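Local structure of RNA-binding protein RMD9, mitochondrial (7A9X) at residues R434-L443 / R460-L471. The protein binds a dodecameric RNA motif in the 3'-UTRs of mitochondrial mRNAs and takes part in the processing or stability of these transcripts. Sequence-based numbering, arbitrary orientation.
Sequences RTIISYRILL and RWLELVKKLNEL. With nucleotides of chain B.
Tyr439 lays one face of its ring on the aliphatic chain of Lys467, a CH-pi contact with CB 4.1 Å from the ring centroid. Helices 436-443 and 460-470 form the antiparallel hairpin of a pentatricopeptide repeat, probably PPR8, their segment axes 9.1 Å apart at 164°. A chi1 of -169° swings Lys467 CG away from its own backbone N and under the ring, 3.5 Å from Tyr439 CE1, and the bend at chi2 keeps CD near CE1 and CZ. Arg434 NH1 lies over the opposite ring face, near the rim, while NE and NH1 of that guanidinium both grip Ser438 OG. Glu463 brings OE2 to the ring edge at CE2. Replacing Tyr439 with an alanine would probably open a gap between Lys467 and Arg434, leaving the lysine methylenes without the ring they lie on. Leu464 is a knob in the hole formed by Ile436, Tyr439, Arg440 and Leu443; its CD1 meets Tyr439 CB at 3.7 Å. At the C-terminal end of helix 460-470, Ile436 CG2 touches Leu468 CD2 and, just past the helix, Leu471 CD1. Helix 436-443 also faces the RNA: Asp480 and Asp134 form salt bridges with Arg440, probably steadying its extended chain, and Arg440 NH1 donates to O2 of U11 of chain B at 2.8 Å, 155° at the hydrogen.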
loop_
_atom_site.group_PDB
_atom_site.type_symbol
_atom_site.label_atom_id
_atom_site.label_comp_id
_atom_site.label_asym_id
_atom_site.label_seq_id
_atom_site.Cartn_x
_atom_site.Cartn_y
_atom_site.Cartn_z
ATOM N N ARG A 434 -0.054 20.412 9.496
ATOM C CA ARG A 434 -1.358 20.098 8.929
ATOM C C ARG A 434 -1.265 19.817 7.435
ATOM O O ARG A 434 -0.493 20.453 6.713
ATOM C CB ARG A 434 -2.332 21.250 9.185
ATOM C CG ARG A 434 -2.512 21.595 10.657
ATOM C CD ARG A 434 -3.122 20.431 11.427
ATOM N NE ARG A 434 -4.436 20.065 10.907
ATOM C CZ ARG A 434 -5.575 20.639 11.282
ATOM N NH1 ARG A 434 -6.726 20.244 10.753
ATOM N NH2 ARG A 434 -5.565 21.612 12.185
ATOM N N THR A 435 -2.049 18.845 6.981
ATOM C CA THR A 435 -2.279 18.578 5.568
ATOM C C THR A 435 -3.761 18.769 5.266
ATOM O O THR A 435 -4.575 19.008 6.161
ATOM C CB THR A 435 -1.842 17.162 5.177
ATOM O OG1 THR A 435 -2.810 16.216 5.646
ATOM C CG2 THR A 435 -0.485 16.833 5.768
ATOM N N ILE A 436 -4.112 18.653 3.982
ATOM C CA ILE A 436 -5.510 18.767 3.588
ATOM C C ILE A 436 -6.344 17.566 4.005
ATOM O O ILE A 436 -7.576 17.637 3.952
ATOM C CB ILE A 436 -5.635 18.968 2.065
ATOM C CG1 ILE A 436 -5.155 17.725 1.316
ATOM C CG2 ILE A 436 -4.846 20.193 1.625
ATOM C CD1 ILE A 436 -5.309 17.831 -0.190
ATOM N N ILE A 437 -5.707 16.467 4.420
ATOM C CA ILE A 437 -6.452 15.271 4.805
ATOM C C ILE A 437 -7.340 15.554 6.011
ATOM O O ILE A 437 -8.516 15.171 6.035
ATOM C CB ILE A 437 -5.491 14.101 5.087
ATOM C CG1 ILE A 437 -4.477 13.938 3.953
ATOM C CG2 ILE A 437 -6.277 12.813 5.310
ATOM C CD1 ILE A 437 -5.085 13.592 2.621
ATOM N N SER A 438 -6.792 16.223 7.030
ATOM C CA SER A 438 -7.560 16.510 8.238
ATOM C C SER A 438 -8.788 17.353 7.921
ATOM O O SER A 438 -9.900 17.045 8.366
ATOM C CB SER A 438 -6.673 17.218 9.262
ATOM O OG SER A 438 -6.141 18.418 8.722
ATOM N N TYR A 439 -8.604 18.426 7.148
ATOM C CA TYR A 439 -9.728 19.292 6.812
ATOM C C TYR A 439 -10.776 18.550 5.993
ATOM O O TYR A 439 -11.973 18.832 6.123
ATOM C CB TYR A 439 -9.227 20.531 6.069
ATOM C CG TYR A 439 -8.235 21.355 6.866
ATOM C CD1 TYR A 439 -6.877 21.059 6.842
ATOM C CD2 TYR A 439 -8.657 22.425 7.646
ATOM C CE1 TYR A 439 -5.966 21.805 7.572
ATOM C CE2 TYR A 439 -7.752 23.179 8.379
ATOM C CZ TYR A 439 -6.408 22.864 8.336
ATOM O OH TYR A 439 -5.503 23.607 9.059
ATOM N N ARG A 440 -10.354 17.598 5.159
ATOM C CA ARG A 440 -11.319 16.756 4.459
ATOM C C ARG A 440 -12.104 15.890 5.436
ATOM O O ARG A 440 -13.330 15.782 5.331
ATOM C CB ARG A 440 -10.607 15.883 3.424
ATOM C CG ARG A 440 -10.205 16.616 2.159
ATOM C CD ARG A 440 -9.365 15.737 1.251
ATOM N NE ARG A 440 -9.035 16.414 0.002
ATOM C CZ ARG A 440 -8.187 15.939 -0.905
ATOM N NH1 ARG A 440 -7.574 14.780 -0.701
ATOM N NH2 ARG A 440 -7.950 16.628 -2.014
ATOM N N ILE A 441 -11.413 15.272 6.397
ATOM C CA ILE A 441 -12.081 14.379 7.339
ATOM C C ILE A 441 -12.977 15.167 8.284
ATOM O O ILE A 441 -14.076 14.722 8.634
ATOM C CB ILE A 441 -11.041 13.544 8.107
ATOM C CG1 ILE A 441 -10.216 12.702 7.132
ATOM C CG2 ILE A 441 -11.727 12.651 9.129
ATOM C CD1 ILE A 441 -8.979 12.103 7.749
ATOM N N LEU A 442 -12.524 16.350 8.714
ATOM C CA LEU A 442 -13.339 17.178 9.598
ATOM C C LEU A 442 -14.659 17.557 8.936
ATOM O O LEU A 442 -15.704 17.599 9.596
ATOM C CB LEU A 442 -12.560 18.427 10.011
ATOM C CG LEU A 442 -11.480 18.224 11.076
ATOM C CD1 LEU A 442 -10.557 19.428 11.145
ATOM C CD2 LEU A 442 -12.116 17.970 12.432
ATOM N N LEU A 443 -14.634 17.829 7.630
ATOM C CA LEU A 443 -15.884 18.055 6.910
ATOM C C LEU A 443 -16.695 16.771 6.806
ATOM O O LEU A 443 -17.910 16.777 7.043
ATOM C CB LEU A 443 -15.599 18.621 5.519
ATOM C CG LEU A 443 -16.817 18.825 4.613
ATOM C CD1 LEU A 443 -17.809 19.789 5.247
ATOM C CD2 LEU A 443 -16.395 19.316 3.237
ATOM N N ARG A 460 -16.480 24.430 7.771
ATOM C CA ARG A 460 -15.480 23.399 7.530
ATOM C C ARG A 460 -15.208 23.208 6.044
ATOM O O ARG A 460 -14.126 22.736 5.679
ATOM C CB ARG A 460 -15.916 22.083 8.176
ATOM C CG ARG A 460 -16.027 22.164 9.693
ATOM C CD ARG A 460 -16.104 20.787 10.336
ATOM N NE ARG A 460 -16.318 20.880 11.777
ATOM C CZ ARG A 460 -15.345 21.011 12.674
ATOM N NH1 ARG A 460 -14.078 21.062 12.284
ATOM N NH2 ARG A 460 -15.639 21.090 13.965
ATOM N N TRP A 461 -16.160 23.568 5.178
ATOM C CA TRP A 461 -15.890 23.552 3.745
ATOM C C TRP A 461 -15.029 24.736 3.329
ATOM O O TRP A 461 -14.094 24.578 2.537
ATOM C CB TRP A 461 -17.198 23.555 2.954
ATOM C CG TRP A 461 -17.002 23.892 1.500
ATOM C CD1 TRP A 461 -17.122 25.124 0.919
ATOM C CD2 TRP A 461 -16.631 22.989 0.449
ATOM N NE1 TRP A 461 -16.855 25.041 -0.427
ATOM C CE2 TRP A 461 -16.551 23.742 -0.741
ATOM C CE3 TRP A 461 -16.361 21.618 0.397
ATOM C CZ2 TRP A 461 -16.217 23.169 -1.967
ATOM C CZ3 TRP A 461 -16.028 21.051 -0.822
ATOM C CH2 TRP A 461 -15.959 21.826 -1.987
ATOM N N LEU A 462 -15.336 25.929 3.846
ATOM C CA LEU A 462 -14.540 27.106 3.519
ATOM C C LEU A 462 -13.098 26.938 3.977
ATOM O O LEU A 462 -12.161 27.230 3.225
ATOM C CB LEU A 462 -15.163 28.354 4.149
ATOM C CG LEU A 462 -16.510 28.811 3.587
ATOM C CD1 LEU A 462 -17.098 29.926 4.439
ATOM C CD2 LEU A 462 -16.367 29.256 2.139
ATOM N N GLU A 463 -12.901 26.454 5.206
ATOM C CA GLU A 463 -11.545 26.269 5.715
ATOM C C GLU A 463 -10.790 25.209 4.923
ATOM O O GLU A 463 -9.557 25.261 4.839
ATOM C CB GLU A 463 -11.585 25.910 7.201
ATOM C CG GLU A 463 -10.239 26.030 7.901
ATOM C CD GLU A 463 -10.340 25.866 9.406
ATOM O OE1 GLU A 463 -11.470 25.715 9.917
ATOM O OE2 GLU A 463 -9.287 25.890 10.079
ATOM N N LEU A 464 -11.506 24.250 4.330
ATOM C CA LEU A 464 -10.861 23.279 3.453
ATOM C C LEU A 464 -10.400 23.935 2.157
ATOM O O LEU A 464 -9.263 23.733 1.718
ATOM C CB LEU A 464 -11.812 22.116 3.162
ATOM C CG LEU A 464 -11.383 21.130 2.073
ATOM C CD1 LEU A 464 -10.059 20.463 2.423
ATOM C CD2 LEU A 464 -12.468 20.089 1.829
ATOM N N VAL A 465 -11.273 24.728 1.530
ATOM C CA VAL A 465 -10.892 25.431 0.306
ATOM C C VAL A 465 -9.747 26.398 0.583
ATOM O O VAL A 465 -8.839 26.561 -0.242
ATOM C CB VAL A 465 -12.108 26.153 -0.303
ATOM C CG1 VAL A 465 -11.717 26.858 -1.593
ATOM C CG2 VAL A 465 -13.242 25.171 -0.557
ATOM N N LYS A 466 -9.767 27.048 1.748
ATOM C CA LYS A 466 -8.662 27.925 2.122
ATOM C C LYS A 466 -7.361 27.139 2.246
ATOM O O LYS A 466 -6.331 27.529 1.685
ATOM C CB LYS A 466 -8.983 28.651 3.430
ATOM C CG LYS A 466 -10.081 29.697 3.304
ATOM C CD LYS A 466 -10.400 30.335 4.650
ATOM C CE LYS A 466 -11.503 31.377 4.527
ATOM N NZ LYS A 466 -11.845 31.988 5.843
ATOM N N LYS A 467 -7.396 26.014 2.967
ATOM C CA LYS A 467 -6.190 25.208 3.133
ATOM C C LYS A 467 -5.729 24.603 1.813
ATOM O O LYS A 467 -4.533 24.344 1.636
ATOM C CB LYS A 467 -6.428 24.108 4.167
ATOM C CG LYS A 467 -5.160 23.391 4.611
ATOM C CD LYS A 467 -4.197 24.346 5.303
ATOM C CE LYS A 467 -2.935 23.631 5.759
ATOM N NZ LYS A 467 -1.998 24.550 6.462
ATOM N N LEU A 468 -6.653 24.367 0.878
ATOM C CA LEU A 468 -6.254 23.915 -0.451
ATOM C C LEU A 468 -5.382 24.958 -1.138
ATOM O O LEU A 468 -4.309 24.640 -1.663
ATOM C CB LEU A 468 -7.490 23.606 -1.298
ATOM C CG LEU A 468 -8.285 22.342 -0.963
ATOM C CD1 LEU A 468 -9.433 22.162 -1.945
ATOM C CD2 LEU A 468 -7.383 21.118 -0.955
ATOM N N ASN A 469 -5.823 26.217 -1.132
ATOM C CA ASN A 469 -5.049 27.272 -1.776
ATOM C C ASN A 469 -3.807 27.634 -0.971
ATOM O O ASN A 469 -2.798 28.051 -1.551
ATOM C CB ASN A 469 -5.926 28.504 -2.001
ATOM C CG ASN A 469 -7.115 28.215 -2.896
ATOM O OD1 ASN A 469 -7.068 27.322 -3.742
ATOM N ND2 ASN A 469 -8.192 28.969 -2.712
ATOM N N GLU A 470 -3.858 27.486 0.357
ATOM C CA GLU A 470 -2.673 27.734 1.174
ATOM C C GLU A 470 -1.555 26.759 0.831
ATOM O O GLU A 470 -0.378 27.137 0.798
ATOM C CB GLU A 470 -3.019 27.636 2.660
ATOM C CG GLU A 470 -3.838 28.792 3.198
ATOM C CD GLU A 470 -4.187 28.618 4.663
ATOM O OE1 GLU A 470 -3.445 27.903 5.371
ATOM O OE2 GLU A 470 -5.207 29.188 5.104
ATOM N N LEU A 471 -1.902 25.498 0.576
ATOM C CA LEU A 471 -0.935 24.479 0.199
ATOM C C LEU A 471 -0.745 24.379 -1.310
ATOM O O LEU A 471 -0.211 23.375 -1.795
ATOM C CB LEU A 471 -1.349 23.125 0.774
ATOM C CG LEU A 471 -1.449 23.093 2.300
ATOM C CD1 LEU A 471 -1.740 21.687 2.790
ATOM C CD2 LEU A 471 -0.175 23.632 2.932
ATOM P P U B 11 -9.682 6.490 5.076
ATOM O OP1 U B 11 -10.938 5.925 5.636
ATOM O OP2 U B 11 -8.921 5.709 4.068
ATOM O "O5'" U B 11 -10.011 7.919 4.450
ATOM C "C5'" U B 11 -10.773 8.875 5.167
ATOM C "C4'" U B 11 -10.811 10.199 4.450
ATOM O "O4'" U B 11 -9.491 10.805 4.463
ATOM C "C3'" U B 11 -11.175 10.151 2.975
ATOM O "O3'" U B 11 -12.568 10.038 2.747
ATOM C "C2'" U B 11 -10.568 11.442 2.444
ATOM O "O2'" U B 11 -11.378 12.557 2.780
ATOM C "C1'" U B 11 -9.280 11.522 3.263
ATOM N N1 U B 11 -8.133 10.915 2.552
ATOM C C2 U B 11 -7.555 11.628 1.517
ATOM O O2 U B 11 -7.943 12.729 1.164
ATOM N N3 U B 11 -6.495 11.001 0.910
ATOM C C4 U B 11 -5.973 9.762 1.226
ATOM O O4 U B 11 -5.016 9.326 0.585
ATOM C C5 U B 11 -6.627 9.090 2.305
ATOM C C6 U B 11 -7.660 9.676 2.915
ATOM P P U B 10 -5.261 4.125 3.461
ATOM O OP1 U B 10 -6.441 3.223 3.416
ATOM O OP2 U B 10 -4.852 4.850 2.230
ATOM O "O5'" U B 10 -5.511 5.197 4.614
ATOM C "C5'" U B 10 -6.138 4.833 5.837
ATOM C "C4'" U B 10 -6.408 6.049 6.687
ATOM O "O4'" U B 10 -5.160 6.745 6.925
ATOM C "C3'" U B 10 -7.321 7.096 6.062
ATOM O "O3'" U B 10 -8.692 6.820 6.298
ATOM C "C2'" U B 10 -6.857 8.401 6.703
ATOM O "O2'" U B 10 -7.483 8.601 7.961
ATOM C "C1'" U B 10 -5.366 8.139 6.929
ATOM N N1 U B 10 -4.505 8.744 5.886
ATOM C C2 U B 10 -3.920 9.964 6.169
ATOM O O2 U B 10 -4.090 10.550 7.223
ATOM N N3 U B 10 -3.125 10.470 5.170
ATOM C C4 U B 10 -2.863 9.890 3.946
ATOM O O4 U B 10 -2.126 10.471 3.149
ATOM C C5 U B 10 -3.504 8.628 3.730
ATOM C C6 U B 10 -4.281 8.111 4.685
#